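Local coordinates for protein alanine dehydrogenase/pyridine nucleotide transhydrogenase (PDB 3P2Y) that probably takes part in hydride transfer between NAD(H) and NADP(H), coupled to proton translocation across the membrane, at residues Lys43-Leu48 with Glu73-Thr78; Pro94-Ile99 with Ala121-Ile126; Ala258-Ile263 with Ala286-Gly291. One frame throughout, in Å; residues are numbered along the deposited sequence. Where two conformers were deposited one is given.

Interaction 1 of 3, residues Lys43-Leu48 with Glu73-Thr78. With CA (calcium ion), chain C.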
loop_
_atom_site.group_PDB
_atom_site.type_symbol
_atom_site.label_atom_id
_atom_site.label_comp_id
_atom_site.label_asym_id
_atom_site.label_seq_id
_atom_site.Cartn_x
_atom_site.Cartn_y
_atom_site.Cartn_z
ATOM N N LYS A 43 -5.300 24.843 -7.400
ATOM C CA LYS A 43 -6.753 25.135 -7.332
ATOM C C LYS A 43 -7.099 26.203 -6.304
ATOM O O LYS A 43 -8.038 26.984 -6.514
ATOM C CB LYS A 43 -7.595 23.875 -7.003
ATOM C CG LYS A 43 -7.661 22.840 -8.106
ATOM C CD LYS A 43 -8.376 21.585 -7.546
ATOM C CE LYS A 43 -8.285 20.416 -8.525
ATOM N NZ LYS A 43 -9.261 19.366 -8.138
ATOM N N VAL A 44 -6.342 26.246 -5.205
ATOM C CA VAL A 44 -6.585 27.214 -4.141
ATOM C C VAL A 44 -5.967 28.546 -4.518
ATOM O O VAL A 44 -6.564 29.605 -4.327
ATOM C CB VAL A 44 -6.062 26.672 -2.754
ATOM C CG1 VAL A 44 -6.148 27.740 -1.649
ATOM C CG2 VAL A 44 -6.888 25.419 -2.341
ATOM N N VAL A 45 -4.770 28.492 -5.084
ATOM C CA VAL A 45 -4.149 29.702 -5.653
ATOM C C VAL A 45 -5.100 30.403 -6.629
ATOM O O VAL A 45 -5.233 31.645 -6.617
ATOM C CB VAL A 45 -2.794 29.358 -6.321
ATOM C CG1 VAL A 45 -2.223 30.590 -7.070
ATOM C CG2 VAL A 45 -1.781 28.886 -5.263
ATOM N N GLU A 46 -5.775 29.620 -7.471
ATOM C CA GLU A 46 -6.708 30.185 -8.452
ATOM C C GLU A 46 -7.795 31.030 -7.760
ATOM O O GLU A 46 -8.104 32.159 -8.192
ATOM C CB GLU A 46 -7.321 29.063 -9.312
ATOM C CG GLU A 46 -8.177 29.539 -10.501
ATOM C CD GLU A 46 -8.473 28.434 -11.533
ATOM O OE1 GLU A 46 -7.935 27.304 -11.411
ATOM O OE2 GLU A 46 -9.253 28.702 -12.484
ATOM N N LYS A 47 -8.343 30.500 -6.673
ATOM C CA LYS A 47 -9.348 31.234 -5.887
ATOM C C LYS A 47 -8.818 32.538 -5.293
ATOM O O LYS A 47 -9.522 33.560 -5.313
ATOM C CB LYS A 47 -9.898 30.355 -4.762
ATOM C CG LYS A 47 -10.504 29.026 -5.243
ATOM C CD LYS A 47 -11.867 29.180 -5.871
ATOM C CE LYS A 47 -12.540 27.810 -6.023
ATOM N NZ LYS A 47 -12.392 26.979 -4.768
ATOM N N LEU A 48 -7.597 32.512 -4.757
ATOM C CA LEU A 48 -6.995 33.739 -4.204
ATOM C C LEU A 48 -6.746 34.776 -5.302
ATOM O O LEU A 48 -7.040 35.966 -5.111
ATOM C CB LEU A 48 -5.688 33.449 -3.457
ATOM C CG LEU A 48 -5.823 32.452 -2.290
ATOM C CD1 LEU A 48 -4.455 32.116 -1.816
ATOM C CD2 LEU A 48 -6.692 33.026 -1.136
ATOM N N GLU A 73 1.338 29.233 -12.510
ATOM C CA GLU A 73 1.173 30.414 -13.361
ATOM C C GLU A 73 -0.237 30.434 -13.986
ATOM O O GLU A 73 -0.866 31.507 -14.059
ATOM C CB GLU A 73 2.238 30.451 -14.454
ATOM C CG GLU A 73 3.632 30.766 -13.912
ATOM C CD GLU A 73 4.713 30.642 -14.963
ATOM O OE1 GLU A 73 4.613 29.766 -15.854
ATOM O OE2 GLU A 73 5.688 31.394 -14.864
ATOM N N ARG A 74 -0.722 29.262 -14.401
ATOM C CA ARG A 74 -2.101 29.136 -14.920
ATOM C C ARG A 74 -3.168 29.523 -13.894
ATOM O O ARG A 74 -4.273 29.977 -14.263
ATOM C CB ARG A 74 -2.380 27.725 -15.460
ATOM C CG ARG A 74 -1.859 27.482 -16.914
ATOM C CD ARG A 74 -2.329 26.124 -17.497
ATOM N NE ARG A 74 -1.627 24.992 -16.886
ATOM C CZ ARG A 74 -0.444 24.536 -17.302
ATOM N NH1 ARG A 74 0.171 25.104 -18.339
ATOM N NH2 ARG A 74 0.135 23.513 -16.675
ATOM N N ALA A 75 -2.835 29.359 -12.607
ATOM C CA ALA A 75 -3.727 29.726 -11.498
ATOM C C ALA A 75 -3.561 31.184 -11.089
ATOM O O ALA A 75 -4.167 31.642 -10.108
ATOM C CB ALA A 75 -3.470 28.819 -10.296
ATOM N N GLY A 76 -2.719 31.920 -11.811
ATOM C CA GLY A 76 -2.563 33.343 -11.565
ATOM C C GLY A 76 -1.360 33.729 -10.729
ATOM O O GLY A 76 -1.136 34.923 -10.491
ATOM N N ALA A 77 -0.566 32.749 -10.286
ATOM C CA ALA A 77 0.633 33.081 -9.513
ATOM C C ALA A 77 1.774 33.544 -10.399
ATOM O O ALA A 77 1.815 33.256 -11.608
ATOM C CB ALA A 77 1.118 31.861 -8.695
ATOM N N THR A 78 2.706 34.248 -9.783
ATOM C CA THR A 78 4.018 34.474 -10.395
ATOM C C THR A 78 5.026 33.566 -9.702
ATOM O O THR A 78 4.865 33.234 -8.526
ATOM C CB THR A 78 4.466 35.928 -10.268
ATOM O OG1 THR A 78 4.708 36.231 -8.894
ATOM C CG2 THR A 78 3.392 36.856 -10.802
HETATM CA CA CA C . -1.251 37.187 -10.021
HETATM O O HOH W 1 -3.244 37.147 -11.109
HETATM O O HOH W 2 0.561 37.065 -8.678
HETATM O O HOH W 3 -2.219 36.083 -7.989
#
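Ala75, just past the end of helix 69-74, sets its methyl group against helix 42-50 where Val45 and Glu46 meet. So small a side chain lets the backbones come close, with Glu46 CA 4.3 Å from Ala75 CA. The methyl carbon Ala75 CB lies 4.0 Å from Glu46 CB, while the carbonyl receives a CA-H...O contact, Glu46 CA to Ala75 O 3.4 Å with 154° at the hydrogen. Ser49 OG adds a conventional hydrogen bond to that oxygen. Gly76 then ends the helix in a Schellman motif; at its phi of 99° a side chain would collide with the preceding carbonyl oxygen. Its own carbonyl turns outward, and Gly76 O binds a calcium ion at 2.3 Å beside three waters. Ala77 brings the chain back to Val45, whose CG1, anti to the backbone N (chi1 173°), is 3.9 Å from Ala77 CB and equally near Ala75 CB. Tyr72 and Val57 also pack on the Ala77 methyl. With no conventional hydrogen bond joining the two segments, their fit rests on close methyl contacts and one CH...O approach, while the carbonyl of Gly76 is used for the metal.

Interaction 2 of 3, residues Pro94-Ile99 with Ala121-Ile126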
loop_
_atom_site.group_PDB
_atom_site.type_symbol
_atom_site.label_atom_id
_atom_site.label_comp_id
_atom_site.label_asym_id
_atom_site.label_seq_id
_atom_site.Cartn_x
_atom_site.Cartn_y
_atom_site.Cartn_z
ATOM N N PRO A 94 9.706 27.054 9.994
ATOM C CA PRO A 94 10.801 27.628 9.251
ATOM C C PRO A 94 12.139 27.374 9.942
ATOM O O PRO A 94 12.203 27.298 11.181
ATOM C CB PRO A 94 10.492 29.137 9.265
ATOM C CG PRO A 94 9.764 29.347 10.572
ATOM C CD PRO A 94 8.901 28.083 10.696
ATOM N N THR A 95 13.190 27.220 9.136
ATOM C CA THR A 95 14.557 27.135 9.661
ATOM C C THR A 95 15.045 28.549 9.995
ATOM O O THR A 95 14.428 29.554 9.605
ATOM C CB THR A 95 15.520 26.567 8.620
ATOM O OG1 THR A 95 15.601 27.485 7.530
ATOM C CG2 THR A 95 15.059 25.191 8.084
ATOM N N SER A 96 16.174 28.619 10.696
ATOM C CA SER A 96 16.795 29.903 11.042
ATOM C C SER A 96 17.055 30.746 9.791
ATOM O O SER A 96 16.769 31.960 9.764
ATOM C CB SER A 96 18.113 29.651 11.806
ATOM O OG SER A 96 18.700 30.865 12.185
ATOM N N ASP A 97 17.600 30.109 8.754
ATOM C CA ASP A 97 17.924 30.799 7.503
ATOM C C ASP A 97 16.654 31.286 6.794
ATOM O O ASP A 97 16.644 32.349 6.169
ATOM C CB ASP A 97 18.772 29.902 6.574
ATOM C CG ASP A 97 20.222 29.695 7.078
ATOM O OD1 ASP A 97 20.687 30.448 7.962
ATOM O OD2 ASP A 97 20.891 28.757 6.581
ATOM N N GLU A 98 15.577 30.498 6.878
ATOM C CA GLU A 98 14.309 30.938 6.328
ATOM C C GLU A 98 13.759 32.135 7.098
ATOM O O GLU A 98 13.274 33.093 6.496
ATOM C CB GLU A 98 13.291 29.779 6.328
ATOM C CG GLU A 98 13.743 28.693 5.353
ATOM C CD GLU A 98 12.921 27.413 5.360
ATOM O OE1 GLU A 98 12.313 27.058 6.390
ATOM O OE2 GLU A 98 12.924 26.740 4.299
ATOM N N ILE A 99 13.827 32.088 8.421
ATOM C CA ILE A 99 13.326 33.221 9.227
ATOM C C ILE A 99 14.059 34.523 8.885
ATOM O O ILE A 99 13.443 35.599 8.842
ATOM C CB ILE A 99 13.414 32.951 10.727
ATOM C CG1 ILE A 99 12.500 31.776 11.094
ATOM C CG2 ILE A 99 12.991 34.223 11.532
ATOM C CD1 ILE A 99 12.716 31.236 12.548
ATOM N N ALA A 121 8.915 31.038 18.473
ATOM C CA ALA A 121 8.064 32.200 18.765
ATOM C C ALA A 121 8.912 33.450 19.043
ATOM O O ALA A 121 8.639 34.545 18.537
ATOM C CB ALA A 121 7.186 31.924 19.971
ATOM N N SER A 122 9.924 33.266 19.885
ATOM C CA SER A 122 10.841 34.351 20.244
ATOM C C SER A 122 11.549 34.877 19.013
ATOM O O SER A 122 11.607 36.090 18.762
ATOM C CB SER A 122 11.884 33.835 21.235
ATOM O OG SER A 122 11.287 33.597 22.491
ATOM N N ARG A 123 12.123 33.959 18.254
ATOM C CA ARG A 123 12.830 34.329 17.032
ATOM C C ARG A 123 11.951 35.129 16.071
ATOM O O ARG A 123 12.393 36.123 15.485
ATOM C CB ARG A 123 13.365 33.076 16.351
ATOM C CG ARG A 123 14.111 33.342 15.121
ATOM C CD ARG A 123 15.538 33.823 15.401
ATOM N NE ARG A 123 16.156 34.131 14.119
ATOM C CZ ARG A 123 16.924 33.274 13.457
ATOM N NH1 ARG A 123 17.206 32.083 14.009
ATOM N NH2 ARG A 123 17.431 33.617 12.266
ATOM N N LEU A 124 10.694 34.711 15.919
ATOM C CA LEU A 124 9.774 35.395 14.995
ATOM C C LEU A 124 9.386 36.771 15.528
ATOM O O LEU A 124 9.324 37.747 14.773
ATOM C CB LEU A 124 8.524 34.517 14.715
ATOM C CG LEU A 124 8.920 33.268 13.896
ATOM C CD1 LEU A 124 7.796 32.196 13.950
ATOM C CD2 LEU A 124 9.198 33.656 12.449
ATOM N N ARG A 125 9.175 36.862 16.838
ATOM C CA ARG A 125 8.877 38.156 17.463
ATOM C C ARG A 125 10.036 39.156 17.224
ATOM O O ARG A 125 9.817 40.320 16.858
ATOM C CB ARG A 125 8.629 37.955 18.960
ATOM C CG ARG A 125 8.078 39.149 19.732
ATOM C CD ARG A 125 7.529 38.716 21.134
ATOM N NE ARG A 125 8.107 37.483 21.710
ATOM C CZ ARG A 125 7.414 36.401 22.106
ATOM N NH1 ARG A 125 6.087 36.348 21.999
ATOM N NH2 ARG A 125 8.052 35.353 22.620
ATOM N N ILE A 126 11.260 38.684 17.417
ATOM C CA ILE A 126 12.449 39.525 17.229
ATOM C C ILE A 126 12.558 39.994 15.785
ATOM O O ILE A 126 12.945 41.152 15.512
ATOM C CB ILE A 126 13.721 38.791 17.678
ATOM C CG1 ILE A 126 13.733 38.664 19.213
ATOM C CG2 ILE A 126 14.988 39.493 17.100
ATOM C CD1 ILE A 126 14.664 37.553 19.757
#
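Ile99 lies over the aliphatic start of the Arg123 side chain: its CD1 touches Arg123 CG at 3.6 Å, with CG2 close behind. Further along the arginine, Ile99 CB stands 4.2 Å above one face of the guanidinium plane, toward its rim, so a single branched residue accompanies the chain from methylene to charged end. The other neighbour of this isoleucine is Leu124, whose CD2 reaches Ile99 CG2 at 3.9 Å, the two side chains meeting at about a right angle. Leucine and isoleucine suit the inner part of the contact, where Leu120 also touches Ile99.

Helices 96-99 and 118-126 are successive connections in the parallel sheet of the Rossmann-like N-terminal domain, linking strand 87-89 to 107-110 and 107-110 to 130-133. Pro94 and Leu124 both rest on Leu108 of strand 107-110, which places the contact beside the sheet.

Toward the surface the arginine turns polar. A bend at chi2 of Arg123 (79°) swings the guanidinium toward Ser96, whose OG lies at its edge and in its plane. The main bond, Arg123 NH1 to Ser96 OG, is 2.7 Å long with an N-H...O angle of 155°; a weak second one comes from NH2 of the same group. Ser96 is modelled in two conformers, so this pairing describes one of them.

The start of the short helix is held by a capping box. Thr95 OG1 accepts from Glu98 N at 3.1 Å, and Glu98 OE1 accepts from Thr95 N at 2.9 Å. Threonine carries its hydroxyl near enough to the backbone to take the N-H of the third helical residue, and glutamate is long enough to fold back to the N-H of the cap residue itself, while Ser31 OG is hydrogen-bonded to Glu98 OE2.

Interaction 3 of 3, residues Ala258-Ile263 with Ala286-Gly291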
loop_
_atom_site.group_PDB
_atom_site.type_symbol
_atom_site.label_atom_id
_atom_site.label_comp_id
_atom_site.label_asym_id
_atom_site.label_seq_id
_atom_site.Cartn_x
_atom_site.Cartn_y
_atom_site.Cartn_z
ATOM N N ALA A 258 -4.829 -7.289 30.101
ATOM C CA ALA A 258 -5.934 -7.541 29.191
ATOM C C ALA A 258 -5.680 -6.891 27.819
ATOM O O ALA A 258 -5.971 -7.504 26.789
ATOM C CB ALA A 258 -7.272 -7.062 29.780
ATOM N N LEU A 259 -5.155 -5.667 27.820
ATOM C CA LEU A 259 -4.780 -4.999 26.551
ATOM C C LEU A 259 -3.682 -5.795 25.835
ATOM O O LEU A 259 -3.782 -6.084 24.643
ATOM C CB LEU A 259 -4.342 -3.551 26.790
ATOM C CG LEU A 259 -3.915 -2.751 25.544
ATOM C CD1 LEU A 259 -5.023 -2.810 24.458
ATOM C CD2 LEU A 259 -3.557 -1.314 25.889
ATOM N N GLU A 260 -2.645 -6.179 26.579
ATOM C CA GLU A 260 -1.562 -6.987 26.014
ATOM C C GLU A 260 -2.105 -8.263 25.352
ATOM O O GLU A 260 -1.749 -8.575 24.215
ATOM C CB GLU A 260 -0.516 -7.309 27.106
ATOM C CG GLU A 260 0.719 -8.042 26.603
ATOM C CD GLU A 260 1.764 -8.215 27.699
ATOM O OE1 GLU A 260 2.451 -7.216 28.042
ATOM O OE2 GLU A 260 1.865 -9.349 28.215
ATOM N N ASP A 261 -2.981 -8.990 26.048
ATOM C CA ASP A 261 -3.575 -10.219 25.511
ATOM C C ASP A 261 -4.418 -9.957 24.271
ATOM O O ASP A 261 -4.380 -10.727 23.301
ATOM C CB ASP A 261 -4.477 -10.900 26.550
ATOM C CG ASP A 261 -3.706 -11.469 27.730
ATOM O OD1 ASP A 261 -2.460 -11.595 27.660
ATOM O OD2 ASP A 261 -4.366 -11.792 28.749
ATOM N N ALA A 262 -5.195 -8.877 24.308
ATOM C CA ALA A 262 -6.042 -8.563 23.177
ATOM C C ALA A 262 -5.188 -8.332 21.928
ATOM O O ALA A 262 -5.508 -8.866 20.870
ATOM C CB ALA A 262 -6.916 -7.386 23.468
ATOM N N ILE A 263 -4.102 -7.572 22.063
ATOM C CA ILE A 263 -3.221 -7.246 20.906
ATOM C C ILE A 263 -2.720 -8.497 20.179
ATOM O O ILE A 263 -2.641 -8.531 18.933
ATOM C CB ILE A 263 -2.047 -6.338 21.328
ATOM C CG1 ILE A 263 -2.550 -4.936 21.712
ATOM C CG2 ILE A 263 -0.943 -6.272 20.236
ATOM C CD1 ILE A 263 -1.570 -4.175 22.613
ATOM N N ALA A 286 6.664 -4.973 24.454
ATOM C CA ALA A 286 7.426 -5.993 23.745
ATOM C C ALA A 286 6.704 -7.350 23.726
ATOM O O ALA A 286 6.665 -8.004 22.681
ATOM C CB ALA A 286 8.820 -6.131 24.356
ATOM N N ALA A 287 6.149 -7.769 24.870
ATOM C CA ALA A 287 5.434 -9.051 24.977
ATOM C C ALA A 287 4.190 -9.119 24.084
ATOM O O ALA A 287 3.898 -10.165 23.488
ATOM C CB ALA A 287 5.044 -9.323 26.415
ATOM N N ALA A 288 3.445 -8.017 24.030
ATOM C CA ALA A 288 2.240 -7.937 23.185
ATOM C C ALA A 288 2.611 -8.161 21.724
ATOM O O ALA A 288 2.009 -9.005 21.058
ATOM C CB ALA A 288 1.545 -6.583 23.351
ATOM N N ALA A 289 3.630 -7.436 21.251
ATOM C CA ALA A 289 4.067 -7.537 19.854
ATOM C C ALA A 289 4.574 -8.939 19.556
ATOM O O ALA A 289 4.221 -9.526 18.542
ATOM C CB ALA A 289 5.148 -6.505 19.534
ATOM N N THR A 290 5.384 -9.474 20.467
ATOM C CA THR A 290 5.987 -10.799 20.326
ATOM C C THR A 290 4.953 -11.917 20.297
ATOM O O THR A 290 5.169 -12.961 19.653
ATOM C CB THR A 290 6.990 -11.037 21.504
ATOM O OG1 THR A 290 7.986 -10.023 21.447
ATOM C CG2 THR A 290 7.657 -12.386 21.422
ATOM N N GLY A 291 3.841 -11.691 20.993
ATOM C CA GLY A 291 2.739 -12.657 21.078
ATOM C C GLY A 291 1.833 -12.686 19.848
ATOM O O GLY A 291 0.987 -13.575 19.727
#
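Ala288 pushes its methyl group into the flank of helix 249-263, and the tight part of the contact is built round it. Ala288 CB lies 3.7 Å from Glu260 CG on one side, and 4.0 Å from Ile263 CG2, one helical turn further on. Ile263 CD1 comes equally near, so both branches of the isoleucine bear on this methyl. Alanine fits because the helices run close, their axes 8.3 Å apart and inclined by 23°, and Glu260 CA is 4.8 Å from Ala288 CA.

The outer side is looser. Here the methyl of exposed Ala287 meets the end of Glu260, with Ala287 CB 3.7 Å from Glu260 OE2. The extended glutamate, its CG anti to the backbone N (chi1 -175°), lays its CG methylene against Ala288 and sets its carboxylate beside the first turn of helix 286-290, where OE1 is hydrogen-bonded to Thr285 OG1 and OE2 has a weak bond with Gln257 NE2. No hydrogen bond joins the two segments themselves.

Inward, Ile263 packs on Leu188 and Leu190 of strand 186-190, as befits a large apolar residue between helix and sheet. Each helix leads into a neighbouring parallel strand, 268-271 and 297-300 respectively. Such near-parallel helices lying side by side on a parallel sheet are characteristic of the Rossmann-type fold.

In the fold
Interactions 1 and 2 belong to the N-terminal domain of the alanine dehydrogenase/PNT family, and interaction 3 to the C-terminal domain, on the far side of the chain's centre. Around the six-stranded parallel sheet the first two are 27 Å apart between centres, interaction 1 near the end formed by strands 54-57 and 78-79, interaction 2 toward the end formed by 107-110 and 130-133. Interaction 3 lies 51 Å from interaction 1 and 44 Å from interaction 2, again between centres. Of the three, interaction 1 alone includes a metal ligand, the carbonyl of Gly76; a sodium ion lies about 11 Å from the Ile263 side chain of interaction 3. No two of the contacts touch.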